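Local structure of protein PTHB1 (Homo sapiens, 4YD8) at residues D12-I17 with L358-L363; D20-D25 with V46-G51; I333-R338 with L352-H357. The protein forms part of the BBSome, a complex thought to act as a coat sorting specific membrane proteins to primary cilia, and is represented here by its N-terminal seven-bladed beta-propeller. All coordinates share one frame; numbering follows the deposited sequence. Where two conformers were deposited one is given.

How the contacts relate
The three contacts lie where the last blade of the propeller meets the first; all are partly buried, contact 1 the most peripheral and contact 3 nearest the chain's centre. Contacts 1 and 3 hold the same blade: contact 1 adds the N-terminal strand to strand 357-362, whereas contact 3 joins strands 334-342 and 348-353. Contact 2 belongs to the passage into the first blade, packing loop 20-25 on the end of strand 43-47. Their chemistry differs: bulged antiparallel pairing with an offset tryptophan-tyrosine stack in contact 1, a buried glutamate-serine bond in contact 2, a second bulge, beside a tight turn, in contact 3. Phe24 connects contacts 2 and 3, its N probably hydrogen-bonded to Asp354 O.

Contact 1. Residues D12-I17 with L358-L363; sequences DWWSTI and LQCSYL
Trp13 and Trp14 pair with Cys360 in the velcro closure of the propeller, where the N-terminal strand 8-17 joins strand 357-362, from the far end of the domain, as the outer strand of a blade. The strands run antiparallel, and both tryptophans face Cys360 in a classic beta bulge. Trp13 N donates to Cys360 O at 3.0 Å, and Cys360 N to Trp14 O at 2.8 Å. Beyond the bulge, Thr16 and Leu358 exchange backbone bonds in both directions. The Trp13 indole is held between two groups: Cys360 CB lies over one face, 3.6 Å from CE2, and Tyr362 over the opposite one. The tyrosine makes an offset stack with the five-membered ring, the planes 20° apart. Trp13 CD1 stands over the centre of the phenol ring, 3.3 Å from Tyr362 CZ. With Cys360 SG anti to the carbonyl carbon (chi1 -60°), the sulfur meets both indoles obliquely, 3.8 Å from Trp14 CE3. Leu358 CD2 comes to the edge of the Trp14 ring, 3.9 Å from CZ3. Trp14 continues into the neighbouring blade, where NE1 bonds Asp71 OD2 and the ring meets Phe56 edge-to-face. The seam closing the ring of blades thus combines backbone hydrogen bonds with side-chain contacts that are largely aromatic, sulfur and aliphatic, and no salt bridge crosses between the two segments.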
loop_
_atom_site.group_PDB
_atom_site.type_symbol
_atom_site.label_atom_id
_atom_site.label_comp_id
_atom_site.label_asym_id
_atom_site.label_seq_id
_atom_site.Cartn_x
_atom_site.Cartn_y
_atom_site.Cartn_z
ATOM N N ASP A 12 1.119 -10.228 19.460
ATOM C CA ASP A 12 2.219 -10.324 18.517
ATOM C C ASP A 12 2.837 -11.714 18.521
ATOM O O ASP A 12 2.777 -12.436 19.525
ATOM C CB ASP A 12 3.290 -9.285 18.837
ATOM C CG ASP A 12 3.878 -9.478 20.221
ATOM O OD1 ASP A 12 3.092 -9.485 21.176
ATOM O OD2 ASP A 12 5.109 -9.634 20.356
ATOM N N TRP A 13 3.426 -12.095 17.396
ATOM C CA TRP A 13 4.069 -13.393 17.325
ATOM C C TRP A 13 5.395 -13.339 16.582
ATOM O O TRP A 13 6.050 -14.368 16.420
ATOM C CB TRP A 13 3.129 -14.429 16.687
ATOM C CG TRP A 13 2.611 -14.084 15.316
ATOM C CD1 TRP A 13 1.468 -13.390 15.015
ATOM C CD2 TRP A 13 3.201 -14.447 14.066
ATOM N NE1 TRP A 13 1.329 -13.281 13.649
ATOM C CE2 TRP A 13 2.370 -13.937 13.045
ATOM C CE3 TRP A 13 4.358 -15.159 13.707
ATOM C CZ2 TRP A 13 2.659 -14.109 11.690
ATOM C CZ3 TRP A 13 4.646 -15.328 12.364
ATOM C CH2 TRP A 13 3.804 -14.799 11.368
ATOM N N TRP A 14 5.799 -12.145 16.147
ATOM C CA TRP A 14 7.060 -11.978 15.418
ATOM C C TRP A 14 7.395 -10.502 15.260
ATOM O O TRP A 14 6.531 -9.695 14.915
ATOM C CB TRP A 14 6.994 -12.625 14.035
ATOM C CG TRP A 14 8.285 -12.606 13.242
ATOM C CD1 TRP A 14 9.256 -13.562 13.243
ATOM C CD2 TRP A 14 8.708 -11.608 12.297
ATOM N NE1 TRP A 14 10.267 -13.216 12.382
ATOM C CE2 TRP A 14 9.958 -12.023 11.789
ATOM C CE3 TRP A 14 8.168 -10.400 11.854
ATOM C CZ2 TRP A 14 10.665 -11.280 10.842
ATOM C CZ3 TRP A 14 8.870 -9.667 10.906
ATOM C CH2 TRP A 14 10.105 -10.109 10.414
ATOM N N SER A 15 8.651 -10.147 15.498
ATOM C CA SER A 15 9.095 -8.803 15.182
ATOM C C SER A 15 10.563 -8.801 14.793
ATOM O O SER A 15 11.316 -9.716 15.124
ATOM C CB SER A 15 8.849 -7.850 16.358
ATOM O OG SER A 15 9.775 -8.064 17.408
ATOM N N THR A 16 10.962 -7.779 14.058
ATOM C CA THR A 16 12.373 -7.583 13.777
ATOM C C THR A 16 12.642 -6.090 13.679
ATOM O O THR A 16 11.714 -5.273 13.643
ATOM C CB THR A 16 12.820 -8.308 12.476
ATOM O OG1 THR A 16 14.251 -8.440 12.458
ATOM C CG2 THR A 16 12.373 -7.552 11.230
ATOM N N ILE A 17 13.917 -5.738 13.648
ATOM C CA ILE A 17 14.313 -4.364 13.398
ATOM C C ILE A 17 15.124 -4.349 12.112
ATOM O O ILE A 17 16.085 -5.105 11.971
ATOM C CB ILE A 17 15.116 -3.779 14.572
ATOM C CG1 ILE A 17 14.243 -3.740 15.826
ATOM C CG2 ILE A 17 15.616 -2.383 14.240
ATOM C CD1 ILE A 17 14.979 -3.223 17.073
ATOM N N LEU A 358 9.407 -3.767 12.596
ATOM C CA LEU A 358 8.465 -4.532 11.794
ATOM C C LEU A 358 7.870 -5.629 12.661
ATOM O O LEU A 358 8.610 -6.430 13.248
ATOM C CB LEU A 358 9.164 -5.117 10.568
ATOM C CG LEU A 358 8.333 -5.938 9.573
ATOM C CD1 LEU A 358 7.282 -5.057 8.897
ATOM C CD2 LEU A 358 9.246 -6.587 8.547
ATOM N N GLN A 359 6.546 -5.687 12.750
ATOM C CA GLN A 359 5.893 -6.608 13.683
ATOM C C GLN A 359 4.666 -7.298 13.094
ATOM O O GLN A 359 3.847 -6.656 12.411
ATOM C CB GLN A 359 5.486 -5.861 14.964
ATOM C CG GLN A 359 4.733 -6.749 15.989
ATOM C CD GLN A 359 4.597 -6.071 17.325
ATOM O OE1 GLN A 359 3.871 -5.087 17.458
ATOM N NE2 GLN A 359 5.298 -6.591 18.331
ATOM N N CYS A 360 4.515 -8.587 13.376
ATOM C CA CYS A 360 3.302 -9.321 13.005
ATOM C C CYS A 360 2.494 -9.605 14.251
ATOM O O CYS A 360 3.054 -10.013 15.275
ATOM C CB CYS A 360 3.628 -10.656 12.316
ATOM S SG CYS A 360 4.569 -10.509 10.791
ATOM N N SER A 361 1.184 -9.416 14.161
ATOM C CA SER A 361 0.303 -9.712 15.287
ATOM C C SER A 361 -1.031 -10.275 14.813
ATOM O O SER A 361 -1.374 -10.195 13.626
ATOM C CB SER A 361 0.076 -8.459 16.133
ATOM O OG SER A 361 -0.475 -7.425 15.347
ATOM N N TYR A 362 -1.765 -10.872 15.749
ATOM C CA TYR A 362 -3.085 -11.400 15.473
ATOM C C TYR A 362 -4.149 -10.418 15.952
ATOM O O TYR A 362 -3.925 -9.629 16.876
ATOM C CB TYR A 362 -3.305 -12.746 16.160
ATOM C CG TYR A 362 -2.326 -13.849 15.819
ATOM C CD1 TYR A 362 -2.240 -14.367 14.528
ATOM C CD2 TYR A 362 -1.540 -14.425 16.807
ATOM C CE1 TYR A 362 -1.359 -15.406 14.232
ATOM C CE2 TYR A 362 -0.672 -15.469 16.526
ATOM C CZ TYR A 362 -0.583 -15.954 15.241
ATOM O OH TYR A 362 0.284 -16.994 14.981
ATOM N N LEU A 363 -5.303 -10.449 15.311
ATOM C CA LEU A 363 -6.409 -9.616 15.756
ATOM C C LEU A 363 -6.862 -9.999 17.169
ATOM O O LEU A 363 -6.425 -11.018 17.724
ATOM C CB LEU A 363 -7.549 -9.720 14.749
ATOM C CG LEU A 363 -7.128 -9.044 13.437
ATOM C CD1 LEU A 363 -7.836 -9.654 12.255
ATOM C CD2 LEU A 363 -7.417 -7.565 13.511
#

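Contact 2. Residues D20-D25 with V46-G51; sequences DKEEFD and VGSFMG
Glu22 and Ser48 form the polar centre of this contact, Ser48 OG donating to Glu22 OE1 at 2.7 Å. The hydroxyl approaches from above the carboxylate, 39° out of its plane. Ser48 OG lies between its backbone N and carbonyl carbon (chi1 83°), and from there it also takes a weak bond from Met50 N, inside the type I turn from Ser48 to Gly51. Glu22 extends beyond CG, and its other oxygen, OE2, forms a salt bridge with Arg54, so both carboxylate oxygens are engaged in a buried setting. Selenomethionine Met50 slides past Glu22 in the opposite direction. Its bend at chi2 (46°) places SE 3.7 Å from Glu23 N, a buried amide with no hydrogen-bond partner in the model, while CE comes 3.6 Å from Lys21 O. The CB of Phe24 points away from the turn, yet the ring swings back: CE2 lies 3.2 Å from Ser48 CB and 3.5 Å from Val46 CG1. The ring edge at CD2 meets Gly47 O, another buried polar atom without a partner. Phe49 N donates to Glu23 O at 3.1 Å, and the Phe49 ring sets one face over Phe24 CA. The loop between strands 8-17 and 29-32 is thereby laid over the end of strand 43-47 in the first blade, with Phe24 and Val46 both resting on Leu352 of strand 348-353 in the last blade.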
loop_
_atom_site.group_PDB
_atom_site.type_symbol
_atom_site.label_atom_id
_atom_site.label_comp_id
_atom_site.label_asym_id
_atom_site.label_seq_id
_atom_site.Cartn_x
_atom_site.Cartn_y
_atom_site.Cartn_z
ATOM N N ASP A 20 20.189 -0.649 10.483
ATOM C CA ASP A 20 20.680 0.205 11.555
ATOM C C ASP A 20 20.305 1.655 11.313
ATOM O O ASP A 20 20.896 2.323 10.461
ATOM C CB ASP A 20 22.198 0.075 11.694
ATOM C CG ASP A 20 22.692 0.497 13.060
ATOM O OD1 ASP A 20 22.813 1.717 13.302
ATOM O OD2 ASP A 20 22.953 -0.394 13.896
ATOM N N LYS A 21 19.326 2.131 12.075
ATOM C CA LYS A 21 18.822 3.498 11.950
ATOM C C LYS A 21 18.393 3.811 10.517
ATOM O O LYS A 21 18.669 4.886 9.995
ATOM C CB LYS A 21 19.870 4.512 12.422
ATOM C CG LYS A 21 20.482 4.207 13.789
ATOM C CD LYS A 21 19.438 3.720 14.790
ATOM C CE LYS A 21 20.051 3.471 16.168
ATOM N NZ LYS A 21 19.887 2.048 16.595
ATOM N N GLU A 22 17.716 2.858 9.887
ATOM C CA GLU A 22 17.104 3.096 8.591
ATOM C C GLU A 22 15.764 3.808 8.782
ATOM O O GLU A 22 15.191 3.786 9.865
ATOM C CB GLU A 22 16.935 1.774 7.824
ATOM C CG GLU A 22 18.280 1.075 7.570
ATOM C CD GLU A 22 18.191 -0.101 6.611
ATOM O OE1 GLU A 22 17.229 -0.172 5.819
ATOM O OE2 GLU A 22 19.111 -0.943 6.633
ATOM N N GLU A 23 15.285 4.451 7.724
ATOM C CA GLU A 23 14.047 5.223 7.736
ATOM C C GLU A 23 13.106 4.706 6.655
ATOM O O GLU A 23 13.528 4.228 5.594
ATOM C CB GLU A 23 14.323 6.728 7.540
ATOM C CG GLU A 23 15.295 7.313 8.553
ATOM C CD GLU A 23 15.812 8.695 8.170
ATOM O OE1 GLU A 23 15.516 9.169 7.050
ATOM O OE2 GLU A 23 16.514 9.308 8.999
ATOM N N PHE A 24 11.816 4.781 6.955
ATOM C CA PHE A 24 10.768 4.215 6.122
ATOM C C PHE A 24 9.572 5.142 6.138
ATOM O O PHE A 24 9.431 5.948 7.053
ATOM C CB PHE A 24 10.344 2.843 6.653
ATOM C CG PHE A 24 11.479 1.876 6.810
ATOM C CD1 PHE A 24 12.328 1.945 7.911
ATOM C CD2 PHE A 24 11.682 0.886 5.876
ATOM C CE1 PHE A 24 13.378 1.059 8.040
ATOM C CE2 PHE A 24 12.723 -0.007 6.011
ATOM C CZ PHE A 24 13.574 0.087 7.092
ATOM N N ASP A 25 8.697 5.039 5.150
ATOM C CA ASP A 25 7.442 5.786 5.213
ATOM C C ASP A 25 6.335 4.947 4.600
ATOM O O ASP A 25 6.555 3.786 4.247
ATOM C CB ASP A 25 7.560 7.133 4.493
ATOM C CG ASP A 25 6.655 8.207 5.086
ATOM O OD1 ASP A 25 5.644 7.871 5.748
ATOM O OD2 ASP A 25 6.960 9.401 4.881
ATOM N N VAL A 46 9.706 -5.132 2.209
ATOM C CA VAL A 46 9.962 -3.792 2.717
ATOM C C VAL A 46 11.167 -3.168 2.030
ATOM O O VAL A 46 12.239 -3.779 1.971
ATOM C CB VAL A 46 10.214 -3.777 4.250
ATOM C CG1 VAL A 46 10.429 -2.335 4.733
ATOM C CG2 VAL A 46 9.043 -4.382 5.004
ATOM N N GLY A 47 10.988 -1.953 1.507
ATOM C CA GLY A 47 12.111 -1.197 0.968
ATOM C C GLY A 47 12.426 -0.038 1.899
ATOM O O GLY A 47 11.531 0.473 2.570
ATOM N N SER A 48 13.692 0.363 1.983
ATOM C CA SER A 48 14.042 1.475 2.862
ATOM C C SER A 48 14.647 2.646 2.092
ATOM O O SER A 48 15.115 2.490 0.960
ATOM C CB SER A 48 15.007 1.021 3.966
ATOM O OG SER A 48 16.355 1.004 3.554
ATOM N N PHE A 49 14.640 3.819 2.715
ATOM C CA PHE A 49 15.226 4.997 2.074
ATOM C C PHE A 49 16.762 4.863 2.083
ATOM O O PHE A 49 17.453 5.683 1.500
ATOM C CB PHE A 49 14.816 6.291 2.780
ATOM C CG PHE A 49 13.344 6.575 2.783
ATOM C CD1 PHE A 49 12.483 5.928 1.916
ATOM C CD2 PHE A 49 12.823 7.511 3.677
ATOM C CE1 PHE A 49 11.132 6.210 1.927
ATOM C CE2 PHE A 49 11.481 7.796 3.698
ATOM C CZ PHE A 49 10.632 7.148 2.822
HETATM N N MSE A 50 17.284 3.860 2.763
HETATM C CA MSE A 50 18.680 3.548 2.745
HETATM C C MSE A 50 19.030 2.565 1.643
HETATM O O MSE A 50 20.150 2.122 1.552
HETATM C CB MSE A 50 19.117 3.006 4.074
HETATM C CG MSE A 50 19.379 4.040 5.179
HETATM SE SE MSE A 50 18.033 5.431 5.388
HETATM C CE MSE A 50 18.852 6.558 6.783
ATOM N N GLY A 51 18.081 2.208 0.805
ATOM C CA GLY A 51 18.364 1.485 -0.429
ATOM C C GLY A 51 18.235 -0.026 -0.347
ATOM O O GLY A 51 18.381 -0.709 -1.354
#

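Contact 3. Residues I333-R338 with L352-H357; sequences IPVAVR and LSDDGH
Leu352 O is gripped by two backbone amides, Val335 N at 2.7 Å and Ala336 N at 3.3 Å, both in the plane of the carbonyl. Two successive residues thus face Leu352 in a classic beta bulge, and the chain turns a corner at Val335. Leu352 N returns a bond to Ala336 O at 3.0 Å. The CB of Val335 points toward 352-357, and its side chain crosses that of Asp354 at about a right angle, CG1 3.5 Å from Asp354 CB. A water links the backbones, donating to Ile333 O (2.6 Å) and accepting from Asp354 N. Ser353 CB touches Ile333 O, while its hydroxyl braces the turn: OG, between the backbone N and the carbonyl carbon (chi1 71°), accepts from His357 N at 2.9 Å and donates to Asp355 OD1 at 2.6 Å. An alanine at Ser353 would probably leave His357 N without this acceptor and the Asp355 carboxylate freer to turn. The type I turn from Ser353 to Gly356, followed by the Ser353 N to His357 O bond, is a type I plus G1 bulge hairpin connecting strands 348-353 and 357-362, while the bulged pairing with strand 334-342 belongs to the adjacent hairpin of the same blade.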
loop_
_atom_site.group_PDB
_atom_site.type_symbol
_atom_site.label_atom_id
_atom_site.label_comp_id
_atom_site.label_asym_id
_atom_site.label_seq_id
_atom_site.Cartn_x
_atom_site.Cartn_y
_atom_site.Cartn_z
ATOM N N ILE A 333 5.078 3.789 16.683
ATOM C CA ILE A 333 4.138 4.443 15.781
ATOM C C ILE A 333 4.237 3.858 14.376
ATOM O O ILE A 333 5.295 3.883 13.766
ATOM C CB ILE A 333 4.391 5.962 15.706
ATOM C CG1 ILE A 333 4.182 6.602 17.079
ATOM C CG2 ILE A 333 3.482 6.612 14.661
ATOM C CD1 ILE A 333 4.563 8.069 17.129
ATOM N N PRO A 334 3.121 3.337 13.856
ATOM C CA PRO A 334 3.127 2.737 12.520
ATOM C C PRO A 334 3.089 3.805 11.417
ATOM O O PRO A 334 2.281 4.729 11.495
ATOM C CB PRO A 334 1.856 1.890 12.517
ATOM C CG PRO A 334 0.914 2.642 13.469
ATOM C CD PRO A 334 1.788 3.310 14.491
ATOM N N VAL A 335 3.963 3.689 10.425
ATOM C CA VAL A 335 3.830 4.501 9.213
ATOM C C VAL A 335 3.086 3.744 8.138
ATOM O O VAL A 335 2.642 4.334 7.162
ATOM C CB VAL A 335 5.177 4.932 8.619
ATOM C CG1 VAL A 335 5.834 5.957 9.495
ATOM C CG2 VAL A 335 6.078 3.715 8.341
ATOM N N ALA A 336 2.988 2.422 8.294
ATOM C CA ALA A 336 2.194 1.608 7.385
ATOM C C ALA A 336 1.660 0.392 8.115
ATOM O O ALA A 336 2.315 -0.132 9.012
ATOM C CB ALA A 336 3.015 1.157 6.165
ATOM N N VAL A 337 0.473 -0.043 7.710
ATOM C CA VAL A 337 -0.131 -1.263 8.233
ATOM C C VAL A 337 -0.719 -2.037 7.070
ATOM O O VAL A 337 -1.283 -1.444 6.134
ATOM C CB VAL A 337 -1.210 -0.957 9.302
ATOM C CG1 VAL A 337 -2.286 0.007 8.768
ATOM C CG2 VAL A 337 -1.832 -2.233 9.808
ATOM N N ARG A 338 -0.541 -3.355 7.098
ATOM C CA ARG A 338 -1.137 -4.254 6.111
ATOM C C ARG A 338 -1.757 -5.456 6.805
ATOM O O ARG A 338 -1.381 -5.786 7.933
ATOM C CB ARG A 338 -0.082 -4.704 5.086
ATOM C CG ARG A 338 0.449 -3.545 4.224
ATOM C CD ARG A 338 -0.599 -3.157 3.194
ATOM N NE ARG A 338 -0.100 -2.167 2.235
ATOM C CZ ARG A 338 -0.058 -0.860 2.455
ATOM N NH1 ARG A 338 -0.481 -0.354 3.609
ATOM N NH2 ARG A 338 0.412 -0.052 1.510
ATOM N N LEU A 352 4.718 -1.430 10.287
ATOM C CA LEU A 352 6.065 -0.920 10.084
ATOM C C LEU A 352 6.171 0.502 10.630
ATOM O O LEU A 352 5.334 1.356 10.310
ATOM C CB LEU A 352 6.426 -0.933 8.593
ATOM C CG LEU A 352 7.777 -0.316 8.212
ATOM C CD1 LEU A 352 8.940 -1.155 8.749
ATOM C CD2 LEU A 352 7.864 -0.178 6.708
ATOM N N SER A 353 7.194 0.757 11.444
ATOM C CA SER A 353 7.434 2.102 11.988
ATOM C C SER A 353 8.440 2.860 11.112
ATOM O O SER A 353 9.094 2.263 10.249
ATOM C CB SER A 353 7.942 2.023 13.429
ATOM O OG SER A 353 9.269 1.530 13.469
ATOM N N ASP A 354 8.594 4.165 11.324
ATOM C CA ASP A 354 9.455 4.914 10.414
ATOM C C ASP A 354 10.937 4.675 10.689
ATOM O O ASP A 354 11.785 5.102 9.910
ATOM C CB ASP A 354 9.133 6.422 10.432
ATOM C CG ASP A 354 9.458 7.115 11.753
ATOM O OD1 ASP A 354 10.095 6.526 12.649
ATOM O OD2 ASP A 354 9.081 8.304 11.871
ATOM N N ASP A 355 11.256 3.979 11.777
ATOM C CA ASP A 355 12.650 3.638 12.024
ATOM C C ASP A 355 12.891 2.129 11.907
ATOM O O ASP A 355 13.929 1.612 12.325
ATOM C CB ASP A 355 13.098 4.169 13.392
ATOM C CG ASP A 355 12.324 3.560 14.542
ATOM O OD1 ASP A 355 11.275 2.925 14.306
ATOM O OD2 ASP A 355 12.766 3.729 15.694
ATOM N N GLY A 356 11.939 1.422 11.316
ATOM C CA GLY A 356 12.204 0.057 10.903
ATOM C C GLY A 356 11.800 -1.044 11.856
ATOM O O GLY A 356 12.266 -2.170 11.715
ATOM N N HIS A 357 10.934 -0.742 12.816
ATOM C CA HIS A 357 10.361 -1.811 13.631
ATOM C C HIS A 357 9.245 -2.475 12.835
ATOM O O HIS A 357 8.279 -1.828 12.425
ATOM C CB HIS A 357 9.850 -1.284 14.969
ATOM C CG HIS A 357 10.944 -0.794 15.866
ATOM N ND1 HIS A 357 11.546 -1.597 16.813
ATOM C CD2 HIS A 357 11.560 0.409 15.946
ATOM C CE1 HIS A 357 12.477 -0.905 17.446
ATOM N NE2 HIS A 357 12.506 0.315 16.939
HETATM O O HOH W 1 7.133 5.630 13.139
#